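Long-range contacts in GTP-binding protein (Pyrococcus horikoshii, PDB 1WXQ), which probably binds GTP as a member of the Obg-like family of P-loop GTPases, although its cellular role is not established: residues Y143-K148 against E170-I175; K152-I157 against E193-W198; L164-A169 against V177-V182; W183-K188 against L204-E209. All blocks are in the same frame, centred on the assembly; numbering follows the deposited sequence.

Contact 1 of 4, residues Y143-K148 against E170-I175; sequences YGILSK and EHLSGI
Leu146 and Ile145 make three apolar pairs with Leu172 and Ile175, joining 143-148 to 170-175. Residues 143-147 end helix 127-147, with Lys148 following it, and the second segment lies where helix 164-171 runs out. Leu146 reaches Leu172 with its branches: CD2 of Leu146 lies 3.3 Å from CD1 of Leu172, and the two side chains cross at about a right angle. At 2.6 Å resolution that distance says only that they touch. Ile145 divides its contacts between two branches. Its CG2 is 4.1 Å from CD2 of Leu172, while its CD1 comes within 4.3 Å of CD1 of Ile175.

The second kind of interaction is CH-pi. CG2 of Ile145 sits 4.2 Å from the centroid of the His171 ring and 29° off the ring normal, so the methyl lies off-centre over the imidazole. In Ile145 a chi1 of -64° sets CG1 beside the backbone N; the other branch, CG2, is anti to N and meets the ring. His171 also brings CE1 to 3.2 Å from the carbonyl O of Ile145, an oblique approach to the ring.

Beyond the two segments, Leu146 also touches Leu203 and Phe206 of helix 200-214, and Leu172 and Ile175 lean on Ile142 and Trp141 of helix 127-147. The arrangement is helix-to-helix packing within an all-helical insertion between strands 104-110 and 217-222 of the GTPase sheet: the end of one helix rests against the end of another.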
loop_
_atom_site.group_PDB
_atom_site.type_symbol
_atom_site.label_atom_id
_atom_site.label_comp_id
_atom_site.label_asym_id
_atom_site.label_seq_id
_atom_site.Cartn_x
_atom_site.Cartn_y
_atom_site.Cartn_z
ATOM N N TYR A 143 -8.404 -17.111 8.966
ATOM C CA TYR A 143 -8.483 -18.533 9.277
ATOM C C TYR A 143 -9.906 -18.942 9.661
ATOM O O TYR A 143 -10.403 -19.993 9.279
ATOM C CB TYR A 143 -7.524 -18.817 10.433
ATOM C CG TYR A 143 -7.898 -20.089 11.110
ATOM C CD1 TYR A 143 -7.582 -21.308 10.518
ATOM C CD2 TYR A 143 -8.497 -20.068 12.370
ATOM C CE1 TYR A 143 -7.844 -22.495 11.186
ATOM C CE2 TYR A 143 -8.768 -21.254 13.034
ATOM C CZ TYR A 143 -8.446 -22.463 12.446
ATOM O OH TYR A 143 -8.681 -23.650 13.115
ATOM N N GLY A 144 -10.602 -18.162 10.475
ATOM C CA GLY A 144 -11.926 -18.552 10.894
ATOM C C GLY A 144 -12.865 -18.628 9.703
ATOM O O GLY A 144 -13.728 -19.496 9.655
ATOM N N ILE A 145 -12.705 -17.726 8.734
ATOM C CA ILE A 145 -13.582 -17.747 7.575
ATOM C C ILE A 145 -13.413 -19.043 6.784
ATOM O O ILE A 145 -14.386 -19.582 6.275
ATOM C CB ILE A 145 -13.344 -16.537 6.672
ATOM C CG1 ILE A 145 -13.716 -15.262 7.428
ATOM C CG2 ILE A 145 -14.187 -16.655 5.412
ATOM C CD1 ILE A 145 -13.557 -13.984 6.603
ATOM N N LEU A 146 -12.185 -19.547 6.707
ATOM C CA LEU A 146 -11.894 -20.799 6.005
ATOM C C LEU A 146 -12.291 -22.025 6.829
ATOM O O LEU A 146 -12.965 -22.927 6.342
ATOM C CB LEU A 146 -10.397 -20.891 5.705
ATOM C CG LEU A 146 -9.840 -19.861 4.724
ATOM C CD1 LEU A 146 -8.345 -19.757 4.881
ATOM C CD2 LEU A 146 -10.225 -20.255 3.295
ATOM N N SER A 147 -11.844 -22.037 8.081
ATOM C CA SER A 147 -12.067 -23.132 9.019
ATOM C C SER A 147 -13.542 -23.400 9.318
ATOM O O SER A 147 -14.012 -24.537 9.223
ATOM C CB SER A 147 -11.299 -22.823 10.307
ATOM O OG SER A 147 -10.909 -24.010 10.958
ATOM N N LYS A 148 -14.272 -22.358 9.698
ATOM C CA LYS A 148 -15.704 -22.495 9.968
ATOM C C LYS A 148 -16.429 -23.006 8.721
ATOM O O LYS A 148 -16.427 -22.354 7.671
ATOM C CB LYS A 148 -16.322 -21.145 10.363
ATOM C CG LYS A 148 -15.863 -20.608 11.690
ATOM C CD LYS A 148 -16.398 -19.215 11.961
ATOM C CE LYS A 148 -15.524 -18.520 12.990
ATOM N NZ LYS A 148 -16.029 -17.173 13.340
ATOM N N GLU A 170 -13.246 -17.446 -4.238
ATOM C CA GLU A 170 -14.580 -16.863 -4.136
ATOM C C GLU A 170 -14.926 -16.684 -2.677
ATOM O O GLU A 170 -15.427 -15.638 -2.267
ATOM C CB GLU A 170 -15.660 -17.757 -4.764
ATOM C CG GLU A 170 -17.074 -17.405 -4.248
ATOM C CD GLU A 170 -18.170 -18.318 -4.767
ATOM O OE1 GLU A 170 -17.929 -19.545 -4.880
ATOM O OE2 GLU A 170 -19.281 -17.800 -5.042
ATOM N N HIS A 171 -14.661 -17.722 -1.896
ATOM C CA HIS A 171 -14.967 -17.684 -0.482
ATOM C C HIS A 171 -14.279 -16.543 0.241
ATOM O O HIS A 171 -14.830 -16.017 1.198
ATOM C CB HIS A 171 -14.619 -19.020 0.183
ATOM C CG HIS A 171 -15.265 -19.213 1.518
ATOM N ND1 HIS A 171 -15.004 -20.299 2.321
ATOM C CD2 HIS A 171 -16.141 -18.441 2.204
ATOM C CE1 HIS A 171 -15.686 -20.188 3.446
ATOM N NE2 HIS A 171 -16.385 -19.069 3.401
ATOM N N LEU A 172 -13.091 -16.146 -0.201
ATOM C CA LEU A 172 -12.403 -15.037 0.461
ATOM C C LEU A 172 -12.343 -13.812 -0.462
ATOM O O LEU A 172 -11.624 -12.847 -0.190
ATOM C CB LEU A 172 -11.000 -15.468 0.919
ATOM C CG LEU A 172 -10.928 -16.366 2.167
ATOM C CD1 LEU A 172 -9.747 -17.297 2.030
ATOM C CD2 LEU A 172 -10.823 -15.523 3.450
ATOM N N SER A 173 -13.128 -13.843 -1.543
ATOM C CA SER A 173 -13.190 -12.724 -2.493
ATOM C C SER A 173 -13.489 -11.423 -1.762
ATOM O O SER A 173 -13.093 -10.350 -2.215
ATOM C CB SER A 173 -14.286 -12.945 -3.552
ATOM O OG SER A 173 -13.825 -13.739 -4.628
ATOM N N GLY A 174 -14.182 -11.525 -0.633
ATOM C CA GLY A 174 -14.532 -10.335 0.120
ATOM C C GLY A 174 -13.391 -9.548 0.748
ATOM O O GLY A 174 -13.581 -8.414 1.203
ATOM N N ILE A 175 -12.201 -10.131 0.774
ATOM C CA ILE A 175 -11.069 -9.450 1.374
ATOM C C ILE A 175 -10.070 -8.941 0.335
ATOM O O ILE A 175 -9.151 -8.192 0.655
ATOM C CB ILE A 175 -10.362 -10.366 2.402
ATOM C CG1 ILE A 175 -11.340 -10.724 3.524
ATOM C CG2 ILE A 175 -9.159 -9.662 3.017
ATOM C CD1 ILE A 175 -12.348 -11.787 3.155
#

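Contact 2 of 4, residues K152-I157 against E193-W198; sequences KFAKRI and EDPTKW
An apolar contact between a helix end and a short 3-10 turn joins 152-157 to 193-198, about 33 Å (centre to centre) from the middle of the chain, at the outer end of the helical insertion. The evidence is the approach of Ala154 to Pro195, whose CA atoms lie 4.7 Å apart. CB of Ala154 meets CB of Pro195 at 3.6 Å, and CG of the proline ring lies 3.3 Å from the carbonyl O of Ala154. CG2 of Ile157 stands 4.4 Å from the same CG of Pro195.

Thr196 adds a methyl group: its CG2 is 3.6 Å from CB of Ala154. CG of Lys155 is 3.9 Å from the same CG2 of Thr196, the two side chains crossing at about a right angle. The threonine chi1 of 71° puts OG1 between N and C, leaving CG2 anti to the carbonyl carbon. From there OG1 of Thr196 donates a 2.7 Å hydrogen bond to OD1 of Asp194, met 46° out of the carboxylate plane, while the Thr196 N-H gives OD1 a weak second bond. An alanine here would probably leave Asp194 OD1 without its hydroxyl donor and open a gap beside Ala154 and Lys155.

Asp194 OD2 forms a salt bridge with Lys158, and Pro195 also touches Leu164 of helix 164-171. No hydrogen bond crosses between the segments, which implies that close apolar fit joins them while the polar bonds shape the turn itself.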
loop_
_atom_site.group_PDB
_atom_site.type_symbol
_atom_site.label_atom_id
_atom_site.label_comp_id
_atom_site.label_asym_id
_atom_site.label_seq_id
_atom_site.Cartn_x
_atom_site.Cartn_y
_atom_site.Cartn_z
ATOM N N LYS A 152 -17.898 -28.931 5.041
ATOM C CA LYS A 152 -18.932 -28.743 4.015
ATOM C C LYS A 152 -18.496 -27.639 3.080
ATOM O O LYS A 152 -19.259 -26.754 2.680
ATOM C CB LYS A 152 -20.254 -28.343 4.670
ATOM C CG LYS A 152 -20.928 -29.504 5.369
ATOM C CD LYS A 152 -22.240 -29.063 5.975
ATOM C CE LYS A 152 -22.939 -30.143 6.777
ATOM N NZ LYS A 152 -24.159 -29.579 7.325
ATOM N N PHE A 153 -17.191 -27.667 2.827
ATOM C CA PHE A 153 -16.663 -26.988 1.684
ATOM C C PHE A 153 -15.723 -27.927 0.927
ATOM O O PHE A 153 -15.759 -28.004 -0.297
ATOM C CB PHE A 153 -15.935 -25.749 2.188
ATOM C CG PHE A 153 -15.158 -25.136 1.069
ATOM C CD1 PHE A 153 -15.688 -24.053 0.384
ATOM C CD2 PHE A 153 -13.868 -25.561 0.822
ATOM C CE1 PHE A 153 -14.905 -23.378 -0.545
ATOM C CE2 PHE A 153 -13.087 -24.880 -0.110
ATOM C CZ PHE A 153 -13.598 -23.785 -0.804
ATOM N N ALA A 154 -14.976 -28.725 1.665
ATOM C CA ALA A 154 -14.025 -29.623 1.021
ATOM C C ALA A 154 -14.720 -30.712 0.196
ATOM O O ALA A 154 -14.195 -31.217 -0.789
ATOM C CB ALA A 154 -13.165 -30.265 2.112
ATOM N N LYS A 155 -15.928 -31.101 0.650
ATOM C CA LYS A 155 -16.585 -32.197 -0.038
ATOM C C LYS A 155 -17.564 -31.696 -1.113
ATOM O O LYS A 155 -18.019 -32.439 -1.971
ATOM C CB LYS A 155 -17.337 -33.020 1.002
ATOM C CG LYS A 155 -16.414 -33.511 2.117
ATOM C CD LYS A 155 -17.008 -34.689 2.882
ATOM C CE LYS A 155 -17.822 -34.242 4.100
ATOM N NZ LYS A 155 -17.601 -35.176 5.196
ATOM N N ARG A 156 -17.920 -30.398 -1.046
ATOM C CA ARG A 156 -18.734 -29.833 -2.121
ATOM C C ARG A 156 -17.901 -29.506 -3.368
ATOM O O ARG A 156 -18.217 -28.610 -4.140
ATOM C CB ARG A 156 -19.404 -28.563 -1.595
ATOM C CG ARG A 156 -20.686 -28.225 -2.356
ATOM C CD ARG A 156 -20.534 -26.959 -3.205
ATOM N NE ARG A 156 -19.574 -26.037 -2.590
ATOM C CZ ARG A 156 -19.550 -24.772 -3.048
ATOM N NH1 ARG A 156 -20.377 -24.399 -4.009
ATOM N NH2 ARG A 156 -18.686 -23.896 -2.526
ATOM N N ILE A 157 -16.730 -30.180 -3.368
ATOM C CA ILE A 157 -15.681 -29.724 -4.277
ATOM C C ILE A 157 -14.733 -30.859 -4.673
ATOM O O ILE A 157 -13.965 -30.771 -5.621
ATOM C CB ILE A 157 -14.914 -28.595 -3.587
ATOM C CG1 ILE A 157 -15.826 -27.374 -3.436
ATOM C CG2 ILE A 157 -13.695 -28.178 -4.435
ATOM C CD1 ILE A 157 -15.253 -26.458 -2.480
ATOM N N GLU A 193 -4.716 -30.335 -3.832
ATOM C CA GLU A 193 -5.887 -29.880 -4.572
ATOM C C GLU A 193 -7.159 -30.439 -3.934
ATOM O O GLU A 193 -8.249 -29.877 -4.093
ATOM C CB GLU A 193 -5.782 -30.326 -6.030
ATOM C CG GLU A 193 -4.574 -29.752 -6.748
ATOM C CD GLU A 193 -4.268 -30.480 -8.039
ATOM O OE1 GLU A 193 -3.997 -31.707 -7.979
ATOM O OE2 GLU A 193 -4.297 -29.828 -9.109
ATOM N N ASP A 194 -7.021 -31.548 -3.214
ATOM C CA ASP A 194 -8.169 -32.145 -2.536
ATOM C C ASP A 194 -8.283 -31.472 -1.176
ATOM O O ASP A 194 -7.521 -31.772 -0.269
ATOM C CB ASP A 194 -7.965 -33.651 -2.343
ATOM C CG ASP A 194 -9.194 -34.338 -1.764
ATOM O OD1 ASP A 194 -10.130 -33.628 -1.333
ATOM O OD2 ASP A 194 -9.222 -35.590 -1.738
ATOM N N PRO A 195 -9.226 -30.540 -1.020
ATOM C CA PRO A 195 -9.353 -29.879 0.285
ATOM C C PRO A 195 -9.566 -30.821 1.475
ATOM O O PRO A 195 -9.020 -30.591 2.544
ATOM C CB PRO A 195 -10.518 -28.908 0.077
ATOM C CG PRO A 195 -11.324 -29.559 -1.041
ATOM C CD PRO A 195 -10.249 -30.064 -1.967
ATOM N N THR A 196 -10.344 -31.883 1.289
ATOM C CA THR A 196 -10.608 -32.838 2.370
ATOM C C THR A 196 -9.327 -33.341 3.037
ATOM O O THR A 196 -9.370 -33.887 4.144
ATOM C CB THR A 196 -11.387 -34.079 1.870
ATOM O OG1 THR A 196 -10.528 -34.886 1.043
ATOM C CG2 THR A 196 -12.628 -33.653 1.083
ATOM N N LYS A 197 -8.197 -33.179 2.355
ATOM C CA LYS A 197 -6.912 -33.604 2.902
ATOM C C LYS A 197 -6.274 -32.508 3.778
ATOM O O LYS A 197 -5.360 -32.783 4.549
ATOM C CB LYS A 197 -5.947 -33.976 1.769
ATOM C CG LYS A 197 -6.326 -35.274 1.078
ATOM C CD LYS A 197 -7.310 -36.118 1.872
ATOM C CE LYS A 197 -8.037 -37.090 0.948
ATOM N NZ LYS A 197 -7.300 -38.378 0.731
ATOM N N TRP A 198 -6.757 -31.272 3.649
ATOM C CA TRP A 198 -6.241 -30.139 4.426
ATOM C C TRP A 198 -6.494 -30.279 5.926
ATOM O O TRP A 198 -7.611 -30.611 6.340
ATOM C CB TRP A 198 -6.887 -28.825 3.953
ATOM C CG TRP A 198 -6.349 -28.301 2.642
ATOM C CD1 TRP A 198 -6.004 -29.043 1.543
ATOM C CD2 TRP A 198 -6.132 -26.927 2.281
ATOM N NE1 TRP A 198 -5.589 -28.219 0.529
ATOM C CE2 TRP A 198 -5.658 -26.917 0.950
ATOM C CE3 TRP A 198 -6.295 -25.704 2.951
ATOM C CZ2 TRP A 198 -5.344 -25.726 0.271
ATOM C CZ3 TRP A 198 -5.985 -24.523 2.278
ATOM C CH2 TRP A 198 -5.516 -24.547 0.952
#

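Contact 3 of 4, residues L164-A169 against V177-V182; sequences LESAIA and VNENDV
Val182 meets Glu165 and Ala169 across 164-169 and 177-182, parts of helices 164-171 and 179-188. Its CB touches the carbonyl O of Glu165. Beyond it the side chain of Val182 forks: CG1, anti to the backbone N (chi1 175°), reaches CA of Glu165 at 3.5 Å and CB of Ile168 at 4.1 Å, whereas CG2 turns to Ala169, 4.0 Å from its CB. An alanine here would probably leave a gap between Glu165, Ile168 and Ala169 where the two methyls now fill the interface.

One turn earlier, CA of Glu179 lies 3.8 Å from CB of Ala169. From CG on, the Glu179 chain is extended and crosses Glu165 obliquely. CG of Glu179 touches CB of Glu165, and OE1 of Glu179 comes to 3.5 Å from CB of Ser166. OE1 of Glu165 and OE2 of Glu179 are 5.9 Å apart, so these like charges are not in contact but may disfavour each other somewhat.

The main chains also run close, with CA atoms 5.5 Å apart for Glu165 and Val182 and 5.1 Å for Ala169 and Glu179. The two consecutive helices, joined by a short loop, form a helix-loop-helix unit of the insertion, with Ala169 and Val182 packed between them.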
loop_
_atom_site.group_PDB
_atom_site.type_symbol
_atom_site.label_atom_id
_atom_site.label_comp_id
_atom_site.label_asym_id
_atom_site.label_seq_id
_atom_site.Cartn_x
_atom_site.Cartn_y
_atom_site.Cartn_z
ATOM N N LEU A 164 -10.030 -25.778 -6.692
ATOM C CA LEU A 164 -9.835 -25.434 -5.285
ATOM C C LEU A 164 -9.445 -23.967 -5.080
ATOM O O LEU A 164 -10.095 -23.221 -4.359
ATOM C CB LEU A 164 -8.746 -26.345 -4.721
ATOM C CG LEU A 164 -8.453 -26.057 -3.249
ATOM C CD1 LEU A 164 -9.670 -26.305 -2.355
ATOM C CD2 LEU A 164 -7.325 -26.922 -2.689
ATOM N N GLU A 165 -8.491 -23.565 -5.915
ATOM C CA GLU A 165 -8.138 -22.152 -6.006
ATOM C C GLU A 165 -9.339 -21.226 -6.203
ATOM O O GLU A 165 -9.498 -20.258 -5.463
ATOM C CB GLU A 165 -7.118 -21.919 -7.126
ATOM C CG GLU A 165 -7.165 -22.936 -8.248
ATOM C CD GLU A 165 -6.407 -24.215 -7.916
ATOM O OE1 GLU A 165 -5.171 -24.127 -7.709
ATOM O OE2 GLU A 165 -7.040 -25.301 -7.869
ATOM N N SER A 166 -10.188 -21.521 -7.180
ATOM C CA SER A 166 -11.359 -20.682 -7.447
ATOM C C SER A 166 -12.363 -20.674 -6.309
ATOM O O SER A 166 -12.948 -19.642 -5.994
ATOM C CB SER A 166 -12.069 -21.134 -8.735
ATOM O OG SER A 166 -13.335 -20.490 -8.878
ATOM N N ALA A 167 -12.567 -21.832 -5.696
ATOM C CA ALA A 167 -13.519 -21.943 -4.594
ATOM C C ALA A 167 -13.062 -21.169 -3.356
ATOM O O ALA A 167 -13.859 -20.489 -2.710
ATOM C CB ALA A 167 -13.742 -23.410 -4.246
ATOM N N ILE A 168 -11.787 -21.289 -3.005
ATOM C CA ILE A 168 -11.289 -20.549 -1.846
ATOM C C ILE A 168 -11.326 -19.073 -2.224
ATOM O O ILE A 168 -11.805 -18.235 -1.455
ATOM C CB ILE A 168 -9.845 -20.962 -1.478
ATOM C CG1 ILE A 168 -9.826 -22.406 -0.975
ATOM C CG2 ILE A 168 -9.294 -20.031 -0.441
ATOM C CD1 ILE A 168 -8.434 -22.937 -0.676
ATOM N N ALA A 169 -10.852 -18.768 -3.431
ATOM C CA ALA A 169 -10.836 -17.393 -3.924
ATOM C C ALA A 169 -12.202 -16.742 -3.820
ATOM O O ALA A 169 -12.312 -15.597 -3.368
ATOM C CB ALA A 169 -10.353 -17.353 -5.358
ATOM N N VAL A 177 -8.751 -11.234 -2.208
ATOM C CA VAL A 177 -7.919 -12.343 -2.682
ATOM C C VAL A 177 -8.192 -12.774 -4.158
ATOM O O VAL A 177 -9.344 -12.916 -4.534
ATOM C CB VAL A 177 -8.121 -13.566 -1.748
ATOM C CG1 VAL A 177 -7.344 -14.751 -2.278
ATOM C CG2 VAL A 177 -7.673 -13.245 -0.318
ATOM N N ASN A 178 -7.140 -12.961 -4.974
ATOM C CA ASN A 178 -7.067 -13.395 -6.334
ATOM C C ASN A 178 -7.111 -14.895 -6.318
ATOM O O ASN A 178 -6.567 -15.548 -5.437
ATOM C CB ASN A 178 -5.737 -12.917 -6.920
ATOM C CG ASN A 178 -6.002 -11.873 -7.975
ATOM O OD1 ASN A 178 -6.260 -12.176 -9.137
ATOM N ND2 ASN A 178 -5.933 -10.602 -7.545
ATOM N N GLU A 179 -7.504 -15.485 -7.429
ATOM C CA GLU A 179 -7.358 -16.890 -7.610
ATOM C C GLU A 179 -5.863 -17.136 -7.785
ATOM O O GLU A 179 -5.416 -18.259 -7.607
ATOM C CB GLU A 179 -8.078 -17.350 -8.862
ATOM C CG GLU A 179 -7.949 -18.847 -9.042
ATOM C CD GLU A 179 -8.677 -19.360 -10.268
ATOM O OE1 GLU A 179 -9.861 -18.984 -10.472
ATOM O OE2 GLU A 179 -8.063 -20.149 -11.023
ATOM N N ASN A 180 -5.092 -16.110 -8.160
ATOM C CA ASN A 180 -3.647 -16.288 -8.331
ATOM C C ASN A 180 -2.969 -16.297 -6.974
ATOM O O ASN A 180 -2.003 -17.028 -6.771
ATOM C CB ASN A 180 -3.034 -15.178 -9.195
ATOM C CG ASN A 180 -1.509 -15.189 -9.167
ATOM O OD1 ASN A 180 -0.871 -14.222 -8.733
ATOM N ND2 ASN A 180 -0.918 -16.286 -9.627
ATOM N N ASP A 181 -3.478 -15.489 -6.045
ATOM C CA ASP A 181 -2.891 -15.426 -4.705
ATOM C C ASP A 181 -3.081 -16.790 -4.052
ATOM O O ASP A 181 -2.178 -17.317 -3.398
ATOM C CB ASP A 181 -3.563 -14.342 -3.842
ATOM C CG ASP A 181 -3.471 -12.949 -4.452
ATOM O OD1 ASP A 181 -2.408 -12.595 -4.998
ATOM O OD2 ASP A 181 -4.462 -12.193 -4.374
ATOM N N VAL A 182 -4.266 -17.359 -4.249
ATOM C CA VAL A 182 -4.595 -18.662 -3.697
ATOM C C VAL A 182 -3.688 -19.719 -4.307
ATOM O O VAL A 182 -3.135 -20.562 -3.601
ATOM C CB VAL A 182 -6.059 -19.049 -3.995
ATOM C CG1 VAL A 182 -6.327 -20.443 -3.511
ATOM C CG2 VAL A 182 -7.015 -18.055 -3.341
#

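Contact 4 of 4, residues W183-K188 against L204-E209; sequences WEAMHK and LAFASE
Phe206 is turned so that its ring atom CE2 reaches 183-188: CG is anti to the backbone N (chi1 170°), and CE2 of Phe206 comes to 3.5 Å from CB of Ala185. CG of Met186, a selenomethionine, lies 4.0 Å from the same CE2 of Phe206, its chain crossing the phenylalanine side chain obliquely. Both carbons approach the ring at a slant. The edge-to-face partner of Phe206 is Trp198, from the loop before helix 200-214.

The helices carrying these groups pack with segment axes 9.7 Å apart and N-to-C directions at 130°, as consecutive helices of the all-helical insertion in this GTPase fold.

Ala185 has a second neighbour: its CB lies 3.9 Å from CG of Glu209. The glutamate bends at chi2, and the extended Lys188 crosses it at about a right angle. Lys188 NZ gives Glu209 OE1 a weak hydrogen bond of 3.4 Å, part of a salt bridge. Glu209 OE2 forms a salt bridge with Arg212, so the carboxylate has a cation at each oxygen and probably offsets the mutual repulsion of Lys188 and Arg212, whose charged groups lie close together.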
loop_
_atom_site.group_PDB
_atom_site.type_symbol
_atom_site.label_atom_id
_atom_site.label_comp_id
_atom_site.label_asym_id
_atom_site.label_seq_id
_atom_site.Cartn_x
_atom_site.Cartn_y
_atom_site.Cartn_z
ATOM N N TRP A 183 -3.527 -19.672 -5.623
ATOM C CA TRP A 183 -2.684 -20.645 -6.302
ATOM C C TRP A 183 -1.259 -20.676 -5.734
ATOM O O TRP A 183 -0.708 -21.735 -5.455
ATOM C CB TRP A 183 -2.628 -20.340 -7.812
ATOM C CG TRP A 183 -1.990 -21.443 -8.562
ATOM C CD1 TRP A 183 -2.600 -22.567 -9.037
ATOM C CD2 TRP A 183 -0.590 -21.627 -8.775
ATOM N NE1 TRP A 183 -1.665 -23.453 -9.521
ATOM C CE2 TRP A 183 -0.419 -22.899 -9.372
ATOM C CE3 TRP A 183 0.544 -20.846 -8.513
ATOM C CZ2 TRP A 183 0.836 -23.409 -9.708
ATOM C CZ3 TRP A 183 1.794 -21.354 -8.847
ATOM C CH2 TRP A 183 1.927 -22.625 -9.438
ATOM N N GLU A 184 -0.665 -19.503 -5.576
ATOM C CA GLU A 184 0.695 -19.376 -5.068
ATOM C C GLU A 184 0.845 -19.824 -3.634
ATOM O O GLU A 184 1.779 -20.545 -3.306
ATOM C CB GLU A 184 1.170 -17.926 -5.158
ATOM C CG GLU A 184 1.187 -17.351 -6.550
ATOM C CD GLU A 184 1.575 -15.889 -6.543
ATOM O OE1 GLU A 184 1.159 -15.192 -5.589
ATOM O OE2 GLU A 184 2.273 -15.433 -7.482
ATOM N N ALA A 185 -0.058 -19.375 -2.775
ATOM C CA ALA A 185 0.015 -19.729 -1.367
ATOM C C ALA A 185 0.029 -21.243 -1.237
ATOM O O ALA A 185 0.901 -21.820 -0.582
ATOM C CB ALA A 185 -1.169 -19.140 -0.627
HETATM N N MSE A 186 -0.935 -21.883 -1.883
HETATM C CA MSE A 186 -1.032 -23.330 -1.841
HETATM C C MSE A 186 0.249 -23.966 -2.348
HETATM O O MSE A 186 0.811 -24.869 -1.715
HETATM C CB MSE A 186 -2.193 -23.803 -2.701
HETATM C CG MSE A 186 -3.544 -23.498 -2.131
HETATM SE SE MSE A 186 -4.888 -24.297 -3.244
HETATM C CE MSE A 186 -4.064 -26.023 -3.520
ATOM N N HIS A 187 0.689 -23.490 -3.508
ATOM C CA HIS A 187 1.892 -23.996 -4.153
ATOM C C HIS A 187 3.078 -23.880 -3.213
ATOM O O HIS A 187 3.873 -24.806 -3.087
ATOM C CB HIS A 187 2.144 -23.210 -5.451
ATOM C CG HIS A 187 3.406 -23.587 -6.166
ATOM N ND1 HIS A 187 4.644 -23.102 -5.802
ATOM C CD2 HIS A 187 3.622 -24.410 -7.222
ATOM C CE1 HIS A 187 5.566 -23.610 -6.601
ATOM N NE2 HIS A 187 4.972 -24.407 -7.471
ATOM N N LYS A 188 3.164 -22.746 -2.531
ATOM C CA LYS A 188 4.253 -22.467 -1.612
ATOM C C LYS A 188 4.294 -23.342 -0.366
ATOM O O LYS A 188 5.360 -23.556 0.204
ATOM C CB LYS A 188 4.190 -21.004 -1.200
ATOM C CG LYS A 188 5.342 -20.540 -0.338
ATOM C CD LYS A 188 5.175 -19.075 0.010
ATOM C CE LYS A 188 6.219 -18.632 1.014
ATOM N NZ LYS A 188 6.162 -17.159 1.230
ATOM N N LEU A 204 -4.485 -22.602 9.143
ATOM C CA LEU A 204 -3.897 -21.449 9.819
ATOM C C LEU A 204 -2.654 -20.979 9.038
ATOM O O LEU A 204 -2.461 -19.775 8.787
ATOM C CB LEU A 204 -3.526 -21.830 11.253
ATOM C CG LEU A 204 -2.805 -20.756 12.047
ATOM C CD1 LEU A 204 -3.573 -19.466 11.949
ATOM C CD2 LEU A 204 -2.677 -21.196 13.506
ATOM N N ALA A 205 -1.827 -21.940 8.637
ATOM C CA ALA A 205 -0.620 -21.620 7.884
ATOM C C ALA A 205 -1.004 -20.971 6.559
ATOM O O ALA A 205 -0.368 -20.020 6.109
ATOM C CB ALA A 205 0.189 -22.881 7.622
ATOM N N PHE A 206 -2.043 -21.498 5.923
ATOM C CA PHE A 206 -2.481 -20.933 4.660
ATOM C C PHE A 206 -3.043 -19.542 4.915
ATOM O O PHE A 206 -2.826 -18.636 4.122
ATOM C CB PHE A 206 -3.531 -21.820 3.993
ATOM C CG PHE A 206 -4.198 -21.175 2.811
ATOM C CD1 PHE A 206 -5.422 -20.531 2.956
ATOM C CD2 PHE A 206 -3.589 -21.175 1.564
ATOM C CE1 PHE A 206 -6.032 -19.893 1.873
ATOM C CE2 PHE A 206 -4.185 -20.544 0.476
ATOM C CZ PHE A 206 -5.413 -19.899 0.630
ATOM N N ALA A 207 -3.751 -19.376 6.028
ATOM C CA ALA A 207 -4.317 -18.074 6.369
ATOM C C ALA A 207 -3.210 -17.030 6.522
ATOM O O ALA A 207 -3.296 -15.942 5.960
ATOM C CB ALA A 207 -5.137 -18.164 7.673
ATOM N N SER A 208 -2.175 -17.374 7.282
ATOM C CA SER A 208 -1.065 -16.464 7.515
ATOM C C SER A 208 -0.408 -16.075 6.194
ATOM O O SER A 208 -0.064 -14.911 5.983
ATOM C CB SER A 208 -0.023 -17.107 8.453
ATOM O OG SER A 208 -0.527 -17.246 9.785
ATOM N N GLU A 209 -0.253 -17.045 5.301
ATOM C CA GLU A 209 0.371 -16.766 4.028
ATOM C C GLU A 209 -0.471 -15.797 3.212
ATOM O O GLU A 209 0.064 -14.991 2.455
ATOM C CB GLU A 209 0.590 -18.059 3.249
ATOM C CG GLU A 209 1.383 -17.862 1.962
ATOM C CD GLU A 209 2.593 -16.946 2.126
ATOM O OE1 GLU A 209 3.364 -17.115 3.101
ATOM O OE2 GLU A 209 2.769 -16.060 1.261
#

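From the N terminus, the chain leaves strand 104-110 of the GTPase sheet and enters helix 127-147, whose end opens contact 1. Contact 2 opens next, in 152-157, and contact 3 in 164-169. Contact 1 closes at 170-175, so it crosses contacts 2 and 3. Contact 3 closes at 177-182 and is nested inside the loop of contact 2. Contact 4 opens at 183-188, contact 2 closes at 193-198, and contact 4 closes at 204-209, crossing contact 2. Trp198 and Phe206 bring these loops together, touching Ile168 of contact 3. The four contacts thus tie five successive helices together before strand 217-222 resumes the sheet.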